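Local coordinates for putative retaining b-glycosidase (Saccharophagus degradans, PDB 5A95), which probably hydrolyses mixed-linkage beta-glucans as a retaining family 5 glycoside hydrolase, and here is seen bound to a tetrasaccharide, at residues I144-T149 / A228-A233; Y184-E189 / D214-S219; E276-A281 / Y285-T290; G121-A126 / L137-H142. The protein carries 1 engineered substitution. All coordinates share one frame; numbering follows the deposited sequence.

Contact 1. Residues I144-T149 / A228-A233; sequences IGYLPT and AGFNWA
This is an apolar contact between two loops at the C-terminal end of a (beta/alpha)8 barrel, where the chain leaving strand 136-144 meets the turn that follows strand 224-227. Two side-chain pairs carry it: I144 on W232, beside the glycan cleft, and Y146 on F230, farther out. The I144 branch methyl CG2 approaches the pyrrole part of the indole, 3.5 Å from NE1 of W232, and the two side chains cross at about a right angle. With CG2 anti to the backbone N (chi1 -55° for CG1), this methyl is turned to the tryptophan, and the CD1 end of the other branch of I144 lies against a bound glucose. The W232 N-H is not idle: NE1 donates to Q153, which helps to hold the indole in place. Backbone shape also matters. N231, W232 and A233 all have positive phi and psi values, a short left-handed helical turn closed by a weak bond from A233 N to G229 O. On the other side G145 adopts phi 148°, where a CB would be jammed against the carbonyl oxygen of I144, so the corner that separates the two pairs depends on glycine. Beyond it, the Y146 ring is held on several sides. P148 CD sits 3.6 Å above the ring plane of Y146, over its centre, while Y146 OH is hydrogen-bonded to E204. F230, whose own ring meets W205, arrives at the edge of the tyrosine and near its plane, with F230 CE1 3.9 Å from Y146 CE1.

Contact 2. Residues Y184-E189 / D214-S219; sequences YELFNE and DMIYAS. With NA (sodium ion), chain L; BGC (beta-D-glucopyranose), chain D.
Strand 181-185 runs out beside helix 202-219 of the barrel, with the CA atoms of Y184 and I216 9.0 Å apart. I216 fills this gap with both branches. Its CG2 touches the edge of the Y184 ring at CD2, 3.9 Å away and near the ring plane. The other branch, with CG1 anti to the carbonyl carbon (chi1 -70°), extends CD1 to 3.5 Å from L186 CD2, a tight carbon pair. The helix is also part of a subunit interface: M215 O binds a sodium ion, which T196 O of the third subunit binds as well, and S219 OG receives a bond from a water on that ion. Beyond the strand, N188 and E189 bind a glucose. Its O1 donates to E189 OE1 at 2.6 Å, and N188 ND2 donates to O2 at 3.3 Å and a nearly straight 170°. The other oxygen of E189, OE2, is tied to H254. Were E189 an alanine, the sugar O1 and H254 ND1 would probably lose their acceptor. N188 and E189 belong to the Asn-Glu-Pro signature of family 5, whose glutamate is usually the general acid/base, so the apolar seam holds the strand whose end leads to sugar-binding, probably catalytic, residues.

Contact 3. Residues E276-A281 / Y285-T290; sequences EKWGFA and YPVIAT
The methyl of A281 lies against one branch of V287, CB to CG2 at 3.9 Å, where the chain coming off helix 267-279 turns into strand 287-289. These are the last two elements of a beta-alpha-beta unit of the barrel that begins with strand 250-252. V287 points at the helix end and uses its two methyls separately. CG1 stands anti to the backbone N (chi1 171°) and faces W278, while CG2, beside that N, takes the alanine. The W278 contact is looser, with CE3 4.4 Å from V287 CG1. The indole belongs mainly to a larger aromatic group, meeting the rings of Y234, W274 and Y319. A281 has a second neighbour in its own segment, since its CB rests 4.1 Å above the plane of the F280 ring, displaced toward the rim. The turn between the elements is closed by the backbone: Y285 N donates to A281 O at 2.9 Å, with an N-H...O angle of 161°, and approaches nearly in line with the carbonyl bond. The same oxygen has Y285 CD2 3.7 Å away, so the tyrosine side chain stands beside the closing bond. Along the strand the side chains alternate: V287 and A289 point toward the helix, whereas I288 points away from it to pack on F58 and L226. The backbone bond thus closes the turn, and a methyl, a valine and part of an indole fill the angle it makes; apart from that one bond the contact is apolar.

Contact 4. Residues G121-A126 / L137-H142; sequences GHIDEA and LILDWH. With BGC (beta-D-glucopyranose), chain D.
L137, I123 and A126 join helix 116-133 to the strand that follows it, 136-144, in the second half of the beta-alpha-beta crossover from strand 101-106 to 136-144 of the (beta/alpha)8 barrel. L137 has CG anti to its carbonyl carbon (chi1 -64°), and an extended chi2 of 170° carries CD1 on to the helix, where it meets backbone and side chain together: A126 O is 3.9 Å from that methyl and A126 CB 4.1 Å. One turn back along the helix, I123 meets the next strand residue on the helix-facing side, its CG2 4.3 Å from L139 CD2. Both I123 and L139 also pack on I171, so a second helix, 161-174, shares this layer. On the strand's other side, past the apolar I138, D140 and H142 lead to the cleft. There H142 has the rings of H107 and W330 for company and is fixed at both nitrogens. NE2 donates to O3 of a bound glucose at 3.0 Å, nearly straight. A phenylalanine in place of H142 would probably leave D140 and the sugar O3 without their donor and the ring without the bond that sets its rotation. That bond runs from H142 ND1 to the syn lone pair of D140 OD2, 2.6 Å long, with the oxygen close to the imidazole plane.

In the fold
All four contacts belong to one barrel, and three converge on the glycan cleft. One glucose is bound by H142 of contact 4 and by N188 and E189 of contact 2, and I144 of contact 1 touches it. Contacts 1 and 2 have centres about 15 Å apart and meet where W232 CD1 comes within 3.4 Å of E189 OE1. Contacts 2 and 4 share neighbouring strands, E185 N lying 2.8 Å from L139 O. Contact 3, about 23 Å from contact 4 between centres and across the middle of the chain, is still joined to contact 2: T290 OG1 is 2.7 Å from E185 OE2. The isoleucines I288 and I138 of contacts 3 and 4 touch inside the barrel.

Contact 1. Residues I144-T149 / A228-A233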
# COMPACT_ATOMS: atom_id res chain seq x y z
N ILE A 144 -0.12 -15.55 -8.15
CA ILE A 144 1.06 -16.40 -8.06
C ILE A 144 2.17 -15.50 -7.56
O ILE A 144 2.56 -14.55 -8.27
CB ILE A 144 1.46 -17.02 -9.42
CG1 ILE A 144 0.30 -17.78 -10.05
CG2 ILE A 144 2.67 -17.92 -9.21
CD1 ILE A 144 0.63 -18.47 -11.34
N GLY A 145 2.67 -15.76 -6.35
CA GLY A 145 3.71 -14.95 -5.78
C GLY A 145 3.61 -14.86 -4.28
O GLY A 145 3.07 -15.79 -3.63
N TYR A 146 4.10 -13.77 -3.71
CA TYR A 146 4.24 -13.65 -2.26
C TYR A 146 3.50 -12.42 -1.80
O TYR A 146 3.98 -11.28 -1.89
CB TYR A 146 5.74 -13.62 -1.85
CG TYR A 146 5.96 -13.98 -0.41
CD1 TYR A 146 5.50 -15.20 0.07
CD2 TYR A 146 6.54 -13.11 0.48
CE1 TYR A 146 5.64 -15.57 1.39
CE2 TYR A 146 6.70 -13.47 1.82
CZ TYR A 146 6.23 -14.70 2.26
OH TYR A 146 6.34 -15.12 3.57
N LEU A 147 2.29 -12.67 -1.29
CA LEU A 147 1.42 -11.58 -0.91
C LEU A 147 2.02 -10.66 0.17
O LEU A 147 1.87 -9.45 0.10
CB LEU A 147 0.04 -12.11 -0.52
CG LEU A 147 -1.02 -11.09 -0.17
CD1 LEU A 147 -1.28 -10.13 -1.32
CD2 LEU A 147 -2.30 -11.78 0.25
N PRO A 148 2.77 -11.23 1.15
CA PRO A 148 3.29 -10.31 2.18
C PRO A 148 4.20 -9.19 1.68
O PRO A 148 4.22 -8.11 2.27
CB PRO A 148 4.04 -11.23 3.15
CG PRO A 148 3.25 -12.51 3.06
CD PRO A 148 2.93 -12.64 1.57
N THR A 149 4.95 -9.43 0.61
CA THR A 149 5.78 -8.39 -0.01
C THR A 149 5.12 -7.79 -1.25
O THR A 149 5.68 -6.89 -1.88
CB THR A 149 7.15 -8.91 -0.41
OG1 THR A 149 6.95 -10.01 -1.29
CG2 THR A 149 7.97 -9.29 0.79
N ALA A 228 -3.22 -22.55 1.04
CA ALA A 228 -2.12 -23.16 0.30
C ALA A 228 -0.77 -22.88 0.96
O ALA A 228 -0.56 -21.86 1.62
CB ALA A 228 -2.05 -22.60 -1.11
N GLY A 229 0.14 -23.82 0.74
CA GLY A 229 1.53 -23.66 1.12
C GLY A 229 2.41 -23.17 -0.03
O GLY A 229 1.96 -22.78 -1.10
N PHE A 230 3.71 -23.17 0.25
CA PHE A 230 4.73 -22.66 -0.66
C PHE A 230 5.04 -23.64 -1.79
O PHE A 230 4.40 -24.69 -1.96
CB PHE A 230 6.00 -22.28 0.13
CG PHE A 230 5.78 -21.28 1.25
CD1 PHE A 230 4.90 -20.23 1.10
CD2 PHE A 230 6.50 -21.37 2.42
CE1 PHE A 230 4.72 -19.28 2.11
CE2 PHE A 230 6.33 -20.44 3.42
CZ PHE A 230 5.45 -19.42 3.26
N ASN A 231 6.01 -23.23 -2.63
CA ASN A 231 6.36 -23.97 -3.83
C ASN A 231 5.16 -24.13 -4.75
O ASN A 231 4.90 -25.21 -5.29
CB ASN A 231 6.99 -25.34 -3.48
CG ASN A 231 7.64 -26.02 -4.67
OD1 ASN A 231 7.89 -25.40 -5.71
ND2 ASN A 231 7.84 -27.32 -4.57
N TRP A 232 4.46 -23.03 -4.98
CA TRP A 232 3.29 -22.98 -5.83
C TRP A 232 2.18 -23.93 -5.33
O TRP A 232 1.68 -24.80 -6.06
CB TRP A 232 3.62 -23.28 -7.30
CG TRP A 232 4.45 -22.24 -8.01
CD1 TRP A 232 3.96 -21.30 -8.88
CD2 TRP A 232 5.87 -22.08 -8.00
NE1 TRP A 232 4.99 -20.55 -9.41
CE2 TRP A 232 6.17 -21.01 -8.90
CE3 TRP A 232 6.91 -22.74 -7.36
CZ2 TRP A 232 7.47 -20.56 -9.12
CZ3 TRP A 232 8.20 -22.28 -7.58
CH2 TRP A 232 8.47 -21.21 -8.45
N ALA A 233 1.80 -23.76 -4.06
CA ALA A 233 0.74 -24.54 -3.45
C ALA A 233 1.05 -26.02 -3.51
O ALA A 233 0.19 -26.84 -3.75
CB ALA A 233 -0.63 -24.25 -4.10

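Contact 2. Residues Y184-E189 / D214-S219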
# COMPACT_ATOMS: atom_id res chain seq x y z
N TYR A 184 -13.75 -20.75 -0.72
CA TYR A 184 -13.03 -19.50 -0.96
C TYR A 184 -11.54 -19.81 -0.88
O TYR A 184 -10.98 -20.02 0.19
CB TYR A 184 -13.40 -18.43 0.07
CG TYR A 184 -14.81 -17.90 -0.03
CD1 TYR A 184 -15.66 -18.23 -1.07
CD2 TYR A 184 -15.30 -17.00 0.88
CE1 TYR A 184 -16.93 -17.73 -1.16
CE2 TYR A 184 -16.59 -16.50 0.81
CZ TYR A 184 -17.42 -16.89 -0.21
OH TYR A 184 -18.71 -16.44 -0.35
N GLU A 185 -10.93 -19.90 -2.07
CA GLU A 185 -9.50 -20.26 -2.19
C GLU A 185 -8.70 -18.96 -2.17
O GLU A 185 -8.64 -18.24 -3.15
CB GLU A 185 -9.27 -21.09 -3.42
CG GLU A 185 -7.83 -21.54 -3.60
CD GLU A 185 -7.68 -22.59 -4.69
OE1 GLU A 185 -8.69 -22.84 -5.38
OE2 GLU A 185 -6.56 -23.12 -4.87
N LEU A 186 -8.11 -18.69 -1.02
CA LEU A 186 -7.67 -17.36 -0.63
C LEU A 186 -6.57 -16.76 -1.51
O LEU A 186 -6.58 -15.55 -1.74
CB LEU A 186 -7.18 -17.37 0.82
CG LEU A 186 -8.21 -17.88 1.85
CD1 LEU A 186 -7.62 -17.77 3.26
CD2 LEU A 186 -9.53 -17.15 1.75
N PHE A 187 -5.64 -17.60 -1.96
CA PHE A 187 -4.50 -17.14 -2.76
C PHE A 187 -3.94 -18.36 -3.50
O PHE A 187 -3.25 -19.19 -2.90
CB PHE A 187 -3.43 -16.50 -1.89
CG PHE A 187 -2.36 -15.81 -2.69
CD1 PHE A 187 -1.30 -16.53 -3.21
CD2 PHE A 187 -2.38 -14.44 -2.89
CE1 PHE A 187 -0.31 -15.89 -3.96
CE2 PHE A 187 -1.42 -13.81 -3.62
CZ PHE A 187 -0.38 -14.53 -4.16
N ASN A 188 -4.22 -18.44 -4.80
CA ASN A 188 -3.92 -19.61 -5.63
C ASN A 188 -2.57 -20.27 -5.34
O ASN A 188 -2.49 -21.43 -4.91
CB ASN A 188 -4.05 -19.17 -7.08
CG ASN A 188 -3.50 -20.15 -8.09
OD1 ASN A 188 -3.84 -21.31 -8.13
ND2 ASN A 188 -2.63 -19.63 -8.96
N GLU A 189 -1.47 -19.57 -5.64
CA GLU A 189 -0.14 -20.19 -5.61
C GLU A 189 0.89 -19.34 -4.91
O GLU A 189 1.60 -18.52 -5.55
CB GLU A 189 0.34 -20.60 -7.01
CG GLU A 189 -0.30 -21.91 -7.46
CD GLU A 189 0.13 -22.40 -8.81
OE1 GLU A 189 0.61 -21.58 -9.60
OE2 GLU A 189 -0.08 -23.60 -9.08
N ASP A 214 -10.43 -14.52 9.28
CA ASP A 214 -11.23 -13.80 10.29
C ASP A 214 -12.21 -12.83 9.65
O ASP A 214 -13.34 -12.72 10.09
CB ASP A 214 -10.31 -13.10 11.29
CG ASP A 214 -9.63 -14.06 12.24
OD1 ASP A 214 -10.09 -15.22 12.36
OD2 ASP A 214 -8.62 -13.67 12.87
N MET A 215 -11.78 -12.09 8.62
CA MET A 215 -12.68 -11.19 7.92
C MET A 215 -13.83 -11.93 7.26
O MET A 215 -14.96 -11.47 7.27
CB MET A 215 -11.97 -10.45 6.76
CG MET A 215 -11.01 -9.37 7.11
SD MET A 215 -10.22 -8.79 5.59
CE MET A 215 -11.59 -7.88 4.86
N ILE A 216 -13.50 -13.06 6.64
CA ILE A 216 -14.49 -13.87 5.95
C ILE A 216 -15.51 -14.44 6.95
O ILE A 216 -16.73 -14.30 6.77
CB ILE A 216 -13.80 -14.97 5.14
CG1 ILE A 216 -13.05 -14.35 3.95
CG2 ILE A 216 -14.80 -16.01 4.65
CD1 ILE A 216 -12.07 -15.30 3.29
N TYR A 217 -15.00 -15.07 8.00
CA TYR A 217 -15.88 -15.70 9.00
C TYR A 217 -16.76 -14.71 9.73
O TYR A 217 -17.88 -15.08 10.12
CB TYR A 217 -15.05 -16.53 9.97
CG TYR A 217 -14.65 -17.92 9.49
CD1 TYR A 217 -15.10 -18.46 8.28
CD2 TYR A 217 -13.84 -18.71 10.29
CE1 TYR A 217 -14.77 -19.75 7.93
CE2 TYR A 217 -13.49 -19.99 9.93
CZ TYR A 217 -13.96 -20.51 8.73
OH TYR A 217 -13.67 -21.81 8.38
N ALA A 218 -16.29 -13.48 9.89
CA ALA A 218 -17.11 -12.44 10.50
C ALA A 218 -18.35 -12.14 9.66
O ALA A 218 -19.33 -11.62 10.19
CB ALA A 218 -16.29 -11.16 10.71
N SER A 219 -18.24 -12.38 8.35
CA SER A 219 -19.30 -12.08 7.38
C SER A 219 -20.13 -13.32 7.00
O SER A 219 -21.33 -13.18 6.79
CB SER A 219 -18.62 -11.45 6.17
OG SER A 219 -19.54 -11.16 5.14
NA NA L . -15.54 -9.49 5.38
C2 BGC D . -0.76 -21.48 -12.81
C3 BGC D . -1.68 -21.43 -14.03
C4 BGC D . -0.90 -21.88 -15.27
C5 BGC D . -0.28 -23.24 -15.02
C6 BGC D . 0.48 -23.76 -16.22
C1 BGC D . 0.09 -22.74 -12.72
O1 BGC D . 1.24 -22.57 -11.92
O2 BGC D . -1.55 -21.27 -11.58
O3 BGC D . -2.23 -20.08 -14.11
O4 BGC D . -1.65 -21.93 -16.49
O5 BGC D . 0.65 -23.08 -13.96
O6 BGC D . 1.15 -24.94 -15.76
O HOH W 1 -17.89 -9.17 3.99

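Contact 3. Residues E276-A281 / Y285-T290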
# COMPACT_ATOMS: atom_id res chain seq x y z
N GLU A 276 4.50 -37.18 1.43
CA GLU A 276 5.39 -36.39 2.26
C GLU A 276 5.08 -34.91 2.22
O GLU A 276 5.08 -34.24 3.24
CB GLU A 276 6.86 -36.62 1.82
CG GLU A 276 7.39 -37.98 2.26
CD GLU A 276 8.81 -38.27 1.80
OE1 GLU A 276 9.43 -37.42 1.12
OE2 GLU A 276 9.30 -39.36 2.15
N LYS A 277 4.87 -34.38 1.02
CA LYS A 277 4.72 -32.95 0.86
C LYS A 277 3.32 -32.45 1.05
O LYS A 277 3.13 -31.34 1.54
CB LYS A 277 5.31 -32.47 -0.49
CG LYS A 277 6.84 -32.36 -0.51
CD LYS A 277 7.32 -31.15 0.30
CE LYS A 277 8.83 -31.05 0.31
NZ LYS A 277 9.32 -29.92 1.14
N TRP A 278 2.31 -33.24 0.68
CA TRP A 278 0.93 -32.74 0.78
C TRP A 278 -0.12 -33.77 1.17
O TRP A 278 -1.08 -33.42 1.83
CB TRP A 278 0.52 -32.00 -0.51
CG TRP A 278 0.56 -32.87 -1.74
CD1 TRP A 278 1.65 -33.14 -2.55
CD2 TRP A 278 -0.52 -33.64 -2.29
NE1 TRP A 278 1.29 -34.00 -3.56
CE2 TRP A 278 -0.03 -34.34 -3.42
CE3 TRP A 278 -1.87 -33.80 -1.94
CZ2 TRP A 278 -0.85 -35.15 -4.20
CZ3 TRP A 278 -2.67 -34.59 -2.72
CH2 TRP A 278 -2.16 -35.28 -3.81
N GLY A 279 0.01 -35.00 0.69
CA GLY A 279 -1.05 -35.96 0.89
C GLY A 279 -1.32 -36.32 2.34
O GLY A 279 -2.46 -36.62 2.68
N PHE A 280 -0.32 -36.24 3.20
CA PHE A 280 -0.49 -36.51 4.61
C PHE A 280 -1.58 -35.61 5.18
O PHE A 280 -2.25 -35.98 6.15
CB PHE A 280 0.82 -36.29 5.40
CG PHE A 280 1.11 -34.84 5.59
CD1 PHE A 280 1.76 -34.10 4.59
CD2 PHE A 280 0.58 -34.16 6.70
CE1 PHE A 280 1.88 -32.73 4.71
CE2 PHE A 280 0.67 -32.81 6.79
CZ PHE A 280 1.32 -32.08 5.81
N ALA A 281 -1.75 -34.42 4.61
CA ALA A 281 -2.72 -33.47 5.18
C ALA A 281 -4.12 -34.05 5.20
O ALA A 281 -4.90 -33.74 6.11
CB ALA A 281 -2.67 -32.16 4.42
N TYR A 285 -7.26 -33.12 7.64
CA TYR A 285 -8.04 -32.03 7.08
C TYR A 285 -8.51 -32.43 5.70
O TYR A 285 -7.88 -33.23 5.04
CB TYR A 285 -7.17 -30.76 6.92
CG TYR A 285 -6.41 -30.39 8.15
CD1 TYR A 285 -7.03 -29.76 9.24
CD2 TYR A 285 -5.06 -30.68 8.27
CE1 TYR A 285 -6.31 -29.43 10.39
CE2 TYR A 285 -4.35 -30.38 9.41
CZ TYR A 285 -4.96 -29.73 10.46
OH TYR A 285 -4.26 -29.44 11.60
N PRO A 286 -9.60 -31.82 5.23
CA PRO A 286 -9.96 -32.03 3.82
C PRO A 286 -8.94 -31.33 2.92
O PRO A 286 -8.46 -30.23 3.24
CB PRO A 286 -11.33 -31.38 3.68
CG PRO A 286 -11.76 -30.98 5.06
CD PRO A 286 -10.51 -30.89 5.90
N VAL A 287 -8.64 -31.96 1.79
CA VAL A 287 -7.70 -31.43 0.81
C VAL A 287 -8.37 -31.37 -0.55
O VAL A 287 -9.08 -32.30 -0.96
CB VAL A 287 -6.44 -32.31 0.74
CG1 VAL A 287 -5.51 -31.95 -0.42
CG2 VAL A 287 -5.72 -32.24 2.05
N ILE A 288 -8.15 -30.26 -1.25
CA ILE A 288 -8.58 -30.15 -2.63
C ILE A 288 -7.36 -29.89 -3.51
O ILE A 288 -6.61 -28.91 -3.32
CB ILE A 288 -9.64 -29.05 -2.91
CG1 ILE A 288 -10.75 -29.03 -1.87
CG2 ILE A 288 -10.21 -29.20 -4.32
CD1 ILE A 288 -11.77 -27.91 -2.05
N ALA A 289 -7.14 -30.80 -4.46
CA ALA A 289 -6.11 -30.61 -5.46
C ALA A 289 -6.70 -29.69 -6.53
O ALA A 289 -7.27 -30.16 -7.52
CB ALA A 289 -5.68 -31.96 -6.01
N THR A 290 -6.60 -28.37 -6.29
CA THR A 290 -7.32 -27.43 -7.14
C THR A 290 -6.68 -27.15 -8.50
O THR A 290 -7.30 -26.51 -9.34
CB THR A 290 -7.62 -26.12 -6.42
OG1 THR A 290 -6.43 -25.66 -5.78
CG2 THR A 290 -8.74 -26.27 -5.42

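Contact 4. Residues G121-A126 / L137-H142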
# COMPACT_ATOMS: atom_id res chain seq x y z
N GLY A 121 -21.18 -9.18 -11.13
CA GLY A 121 -22.36 -9.48 -11.92
C GLY A 121 -22.19 -10.74 -12.75
O GLY A 121 -23.15 -11.50 -12.96
N HIS A 122 -20.97 -10.98 -13.24
CA HIS A 122 -20.70 -12.22 -13.99
C HIS A 122 -20.61 -13.44 -13.08
O HIS A 122 -21.04 -14.53 -13.45
CB HIS A 122 -19.46 -12.08 -14.87
CG HIS A 122 -19.64 -11.10 -15.98
ND1 HIS A 122 -20.58 -11.26 -16.97
CD2 HIS A 122 -19.00 -9.94 -16.25
CE1 HIS A 122 -20.52 -10.25 -17.81
NE2 HIS A 122 -19.57 -9.43 -17.41
N ILE A 123 -20.02 -13.28 -11.88
CA ILE A 123 -20.01 -14.37 -10.93
C ILE A 123 -21.46 -14.76 -10.58
O ILE A 123 -21.76 -15.94 -10.46
CB ILE A 123 -19.13 -14.07 -9.70
CG1 ILE A 123 -17.67 -13.88 -10.13
CG2 ILE A 123 -19.24 -15.22 -8.70
CD1 ILE A 123 -16.78 -13.31 -9.04
N ASP A 124 -22.36 -13.78 -10.47
CA ASP A 124 -23.78 -14.08 -10.24
C ASP A 124 -24.34 -15.02 -11.31
O ASP A 124 -25.14 -15.88 -11.01
CB ASP A 124 -24.62 -12.82 -10.28
CG ASP A 124 -24.44 -11.90 -9.08
OD1 ASP A 124 -23.70 -12.20 -8.11
OD2 ASP A 124 -25.09 -10.83 -9.14
N GLU A 125 -23.94 -14.79 -12.56
CA GLU A 125 -24.37 -15.65 -13.66
C GLU A 125 -23.92 -17.08 -13.42
O GLU A 125 -24.70 -18.03 -13.55
CB GLU A 125 -23.85 -15.15 -15.01
CG GLU A 125 -24.41 -13.80 -15.42
CD GLU A 125 -23.63 -13.08 -16.51
OE1 GLU A 125 -22.44 -13.37 -16.74
OE2 GLU A 125 -24.22 -12.18 -17.14
N ALA A 126 -22.64 -17.23 -13.05
CA ALA A 126 -22.12 -18.55 -12.74
C ALA A 126 -22.84 -19.23 -11.58
O ALA A 126 -23.05 -20.44 -11.60
CB ALA A 126 -20.63 -18.46 -12.43
N LEU A 137 -19.29 -24.15 -6.87
CA LEU A 137 -18.19 -23.31 -7.30
C LEU A 137 -17.12 -23.22 -6.23
O LEU A 137 -17.41 -23.08 -5.05
CB LEU A 137 -18.69 -21.90 -7.62
CG LEU A 137 -19.67 -21.83 -8.79
CD1 LEU A 137 -20.28 -20.43 -8.84
CD2 LEU A 137 -18.99 -22.16 -10.11
N ILE A 138 -15.88 -23.22 -6.70
CA ILE A 138 -14.72 -22.79 -5.94
C ILE A 138 -14.31 -21.43 -6.52
O ILE A 138 -14.01 -21.35 -7.71
CB ILE A 138 -13.56 -23.79 -6.05
CG1 ILE A 138 -13.96 -25.17 -5.50
CG2 ILE A 138 -12.31 -23.22 -5.37
CD1 ILE A 138 -12.88 -26.21 -5.64
N LEU A 139 -14.27 -20.39 -5.69
CA LEU A 139 -13.80 -19.10 -6.14
C LEU A 139 -12.36 -18.96 -5.72
O LEU A 139 -12.04 -19.06 -4.53
CB LEU A 139 -14.65 -17.97 -5.56
CG LEU A 139 -16.14 -18.02 -5.88
CD1 LEU A 139 -16.87 -16.81 -5.31
CD2 LEU A 139 -16.41 -18.18 -7.37
N ASP A 140 -11.50 -18.74 -6.71
CA ASP A 140 -10.05 -18.74 -6.54
C ASP A 140 -9.51 -17.35 -6.86
O ASP A 140 -9.67 -16.85 -7.97
CB ASP A 140 -9.49 -19.83 -7.48
CG ASP A 140 -8.07 -19.60 -7.93
OD1 ASP A 140 -7.24 -19.05 -7.21
OD2 ASP A 140 -7.78 -20.00 -9.10
N TRP A 141 -8.91 -16.71 -5.86
CA TRP A 141 -8.22 -15.45 -6.11
C TRP A 141 -6.85 -15.82 -6.71
O TRP A 141 -5.92 -16.29 -6.02
CB TRP A 141 -8.11 -14.68 -4.80
CG TRP A 141 -7.46 -13.31 -4.90
CD1 TRP A 141 -6.36 -12.89 -4.20
CD2 TRP A 141 -7.89 -12.19 -5.68
NE1 TRP A 141 -6.08 -11.59 -4.49
CE2 TRP A 141 -7.00 -11.13 -5.39
CE3 TRP A 141 -8.94 -11.96 -6.58
CZ2 TRP A 141 -7.15 -9.86 -5.96
CZ3 TRP A 141 -9.07 -10.68 -7.15
CH2 TRP A 141 -8.18 -9.67 -6.85
N HIS A 142 -6.79 -15.69 -8.01
CA HIS A 142 -5.78 -16.40 -8.80
C HIS A 142 -4.54 -15.54 -9.01
O HIS A 142 -4.32 -14.96 -10.09
CB HIS A 142 -6.37 -16.89 -10.10
CG HIS A 142 -5.56 -17.94 -10.76
ND1 HIS A 142 -5.68 -19.27 -10.46
CD2 HIS A 142 -4.57 -17.85 -11.69
CE1 HIS A 142 -4.83 -19.96 -11.20
NE2 HIS A 142 -4.15 -19.12 -11.95
C2 BGC D . -0.76 -21.48 -12.81
C3 BGC D . -1.68 -21.43 -14.03
C4 BGC D . -0.90 -21.88 -15.27
C5 BGC D . -0.28 -23.24 -15.02
C6 BGC D . 0.48 -23.76 -16.22
C1 BGC D . 0.09 -22.74 -12.72
O1 BGC D . 1.24 -22.57 -11.92
O2 BGC D . -1.55 -21.27 -11.58
O3 BGC D . -2.23 -20.08 -14.11
O4 BGC D . -1.65 -21.93 -16.49
O5 BGC D . 0.65 -23.08 -13.96
O6 BGC D . 1.15 -24.94 -15.76